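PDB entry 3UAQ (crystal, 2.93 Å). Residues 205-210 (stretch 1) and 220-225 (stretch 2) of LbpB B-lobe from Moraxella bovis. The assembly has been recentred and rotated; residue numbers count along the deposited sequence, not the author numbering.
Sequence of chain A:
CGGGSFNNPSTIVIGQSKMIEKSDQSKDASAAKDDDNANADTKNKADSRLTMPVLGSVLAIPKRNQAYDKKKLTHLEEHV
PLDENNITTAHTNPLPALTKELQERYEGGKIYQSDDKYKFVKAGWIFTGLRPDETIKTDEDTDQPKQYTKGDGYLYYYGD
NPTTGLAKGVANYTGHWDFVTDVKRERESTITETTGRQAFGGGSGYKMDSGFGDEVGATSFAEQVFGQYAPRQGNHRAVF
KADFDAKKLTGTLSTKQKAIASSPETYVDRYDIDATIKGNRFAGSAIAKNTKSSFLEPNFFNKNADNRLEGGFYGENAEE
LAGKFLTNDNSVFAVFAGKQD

Stretch 1 (205-210) GYKMDS
Stretch 2 (220-225) SFAEQV

A single beta bridge joins two irregular segments here, and three residues, Met208, Gln224 and Asp209, cover most of its 377 Å². Met208 pairs with Glu223, CA to CA 4.5 Å, while the end-to-end directions of 206-209 and 221-224 lie 112° apart. Two backbone bonds flank the pair: Gln224 N gives to Lys207 O at 2.8 Å, and Asp209 N gives to Ala222 O at 2.9 Å. Lys207 has a left-handed backbone (phi/psi 58/35); Met208 (-109/156) and Asp209 (-62/156) then run extended. In stretch 2, Ala222 (-100/-6) lies within a turn closed by Glu223 N to Ser220 O, 2.9 Å, from which Glu223 (-79/128) and Gln224 (-85/122) run extended.

The CA-to-CB bond of Met208 points away from stretch 2 overall, though CB still touches it, and chi angles m, m, t bring the end nearer: SD lies 3.9 Å from Ala222 CB and CE 3.7 Å from Glu223 CB. A flexible, apolar chain suits this buried place, and the small Ala222 methyl offers it a surface.

The CA-to-CB bond of exposed Gln224 points toward stretch 1; with chi m, t, -38°, its amide NE2 donates to the carboxylate acceptor Asp209 OD1 (m, chi2 -69°) at 3.0 Å. Asp209 OD2, 3.1 Å from Ala222 O without a bond, is satisfied elsewhere in the structure.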

# COMPACT_ATOMS: atom_id res chain seq x y z
N GLY A 205 -16.37 -4.57 25.24
CA GLY A 205 -17.65 -5.23 25.10
C GLY A 205 -17.94 -5.37 23.63
O GLY A 205 -18.59 -6.31 23.20
N TYR A 206 -17.41 -4.43 22.85
CA TYR A 206 -17.63 -4.41 21.41
C TYR A 206 -16.47 -5.02 20.63
O TYR A 206 -16.49 -5.04 19.40
CB TYR A 206 -17.87 -2.98 20.93
CG TYR A 206 -19.25 -2.45 21.27
CD1 TYR A 206 -19.47 -1.73 22.44
CD2 TYR A 206 -20.33 -2.67 20.42
CE1 TYR A 206 -20.73 -1.24 22.75
CE2 TYR A 206 -21.60 -2.18 20.73
CZ TYR A 206 -21.79 -1.46 21.90
OH TYR A 206 -23.05 -0.98 22.20
N LYS A 207 -15.47 -5.53 21.36
CA LYS A 207 -14.24 -6.07 20.75
C LYS A 207 -13.53 -5.01 19.90
O LYS A 207 -12.94 -5.33 18.86
CB LYS A 207 -14.53 -7.32 19.91
CG LYS A 207 -15.40 -8.37 20.59
CD LYS A 207 -14.90 -8.72 21.98
CE LYS A 207 -15.94 -9.49 22.77
NZ LYS A 207 -15.62 -9.57 24.23
N MET A 208 -13.61 -3.76 20.34
CA MET A 208 -12.92 -2.65 19.69
C MET A 208 -11.77 -2.19 20.57
O MET A 208 -11.79 -2.39 21.78
CB MET A 208 -13.88 -1.49 19.44
CG MET A 208 -14.89 -1.73 18.32
SD MET A 208 -14.15 -1.57 16.68
CE MET A 208 -15.44 -2.24 15.65
N ASP A 209 -10.77 -1.57 19.96
CA ASP A 209 -9.72 -0.95 20.75
C ASP A 209 -10.34 0.15 21.59
O ASP A 209 -11.40 0.67 21.24
CB ASP A 209 -8.62 -0.38 19.85
CG ASP A 209 -7.79 -1.47 19.20
OD1 ASP A 209 -7.04 -2.16 19.93
OD2 ASP A 209 -7.88 -1.62 17.97
N SER A 210 -9.70 0.49 22.70
CA SER A 210 -10.24 1.49 23.62
C SER A 210 -10.51 2.83 22.94
O SER A 210 -9.73 3.29 22.11
CB SER A 210 -9.33 1.69 24.82
OG SER A 210 -9.78 0.94 25.93
N SER A 220 -13.45 -0.74 11.26
CA SER A 220 -12.98 -2.07 10.91
C SER A 220 -11.60 -2.29 11.53
O SER A 220 -11.38 -3.26 12.27
CB SER A 220 -12.93 -2.26 9.39
OG SER A 220 -13.30 -1.07 8.70
N PHE A 221 -10.68 -1.38 11.23
CA PHE A 221 -9.29 -1.53 11.67
C PHE A 221 -9.13 -1.54 13.19
O PHE A 221 -8.06 -1.87 13.70
CB PHE A 221 -8.41 -0.45 11.05
CG PHE A 221 -8.73 0.95 11.52
CD1 PHE A 221 -9.44 1.83 10.72
CD2 PHE A 221 -8.31 1.38 12.78
CE1 PHE A 221 -9.73 3.11 11.16
CE2 PHE A 221 -8.60 2.67 13.22
CZ PHE A 221 -9.31 3.53 12.41
N ALA A 222 -10.18 -1.15 13.91
CA ALA A 222 -10.12 -1.10 15.37
C ALA A 222 -10.77 -2.33 16.00
O ALA A 222 -10.72 -2.51 17.22
CB ALA A 222 -10.76 0.18 15.89
N GLU A 223 -11.38 -3.17 15.17
CA GLU A 223 -11.98 -4.39 15.68
C GLU A 223 -10.90 -5.44 15.90
O GLU A 223 -10.08 -5.72 15.02
CB GLU A 223 -13.08 -4.90 14.74
CG GLU A 223 -14.08 -5.79 15.45
CD GLU A 223 -15.38 -5.96 14.67
OE1 GLU A 223 -15.45 -5.52 13.50
OE2 GLU A 223 -16.33 -6.53 15.24
N GLN A 224 -10.88 -6.01 17.10
CA GLN A 224 -9.74 -6.79 17.57
C GLN A 224 -9.73 -8.26 17.15
O GLN A 224 -10.64 -9.03 17.45
CB GLN A 224 -9.63 -6.69 19.09
CG GLN A 224 -9.57 -5.25 19.63
CD GLN A 224 -9.33 -5.20 21.12
OE1 GLN A 224 -9.86 -6.03 21.88
NE2 GLN A 224 -8.53 -4.23 21.55
N VAL A 225 -8.66 -8.64 16.45
CA VAL A 225 -8.32 -10.04 16.29
C VAL A 225 -6.96 -10.22 16.94
O VAL A 225 -6.19 -9.26 17.08
CB VAL A 225 -8.24 -10.45 14.80
CG1 VAL A 225 -8.30 -11.97 14.67
CG2 VAL A 225 -9.39 -9.83 14.03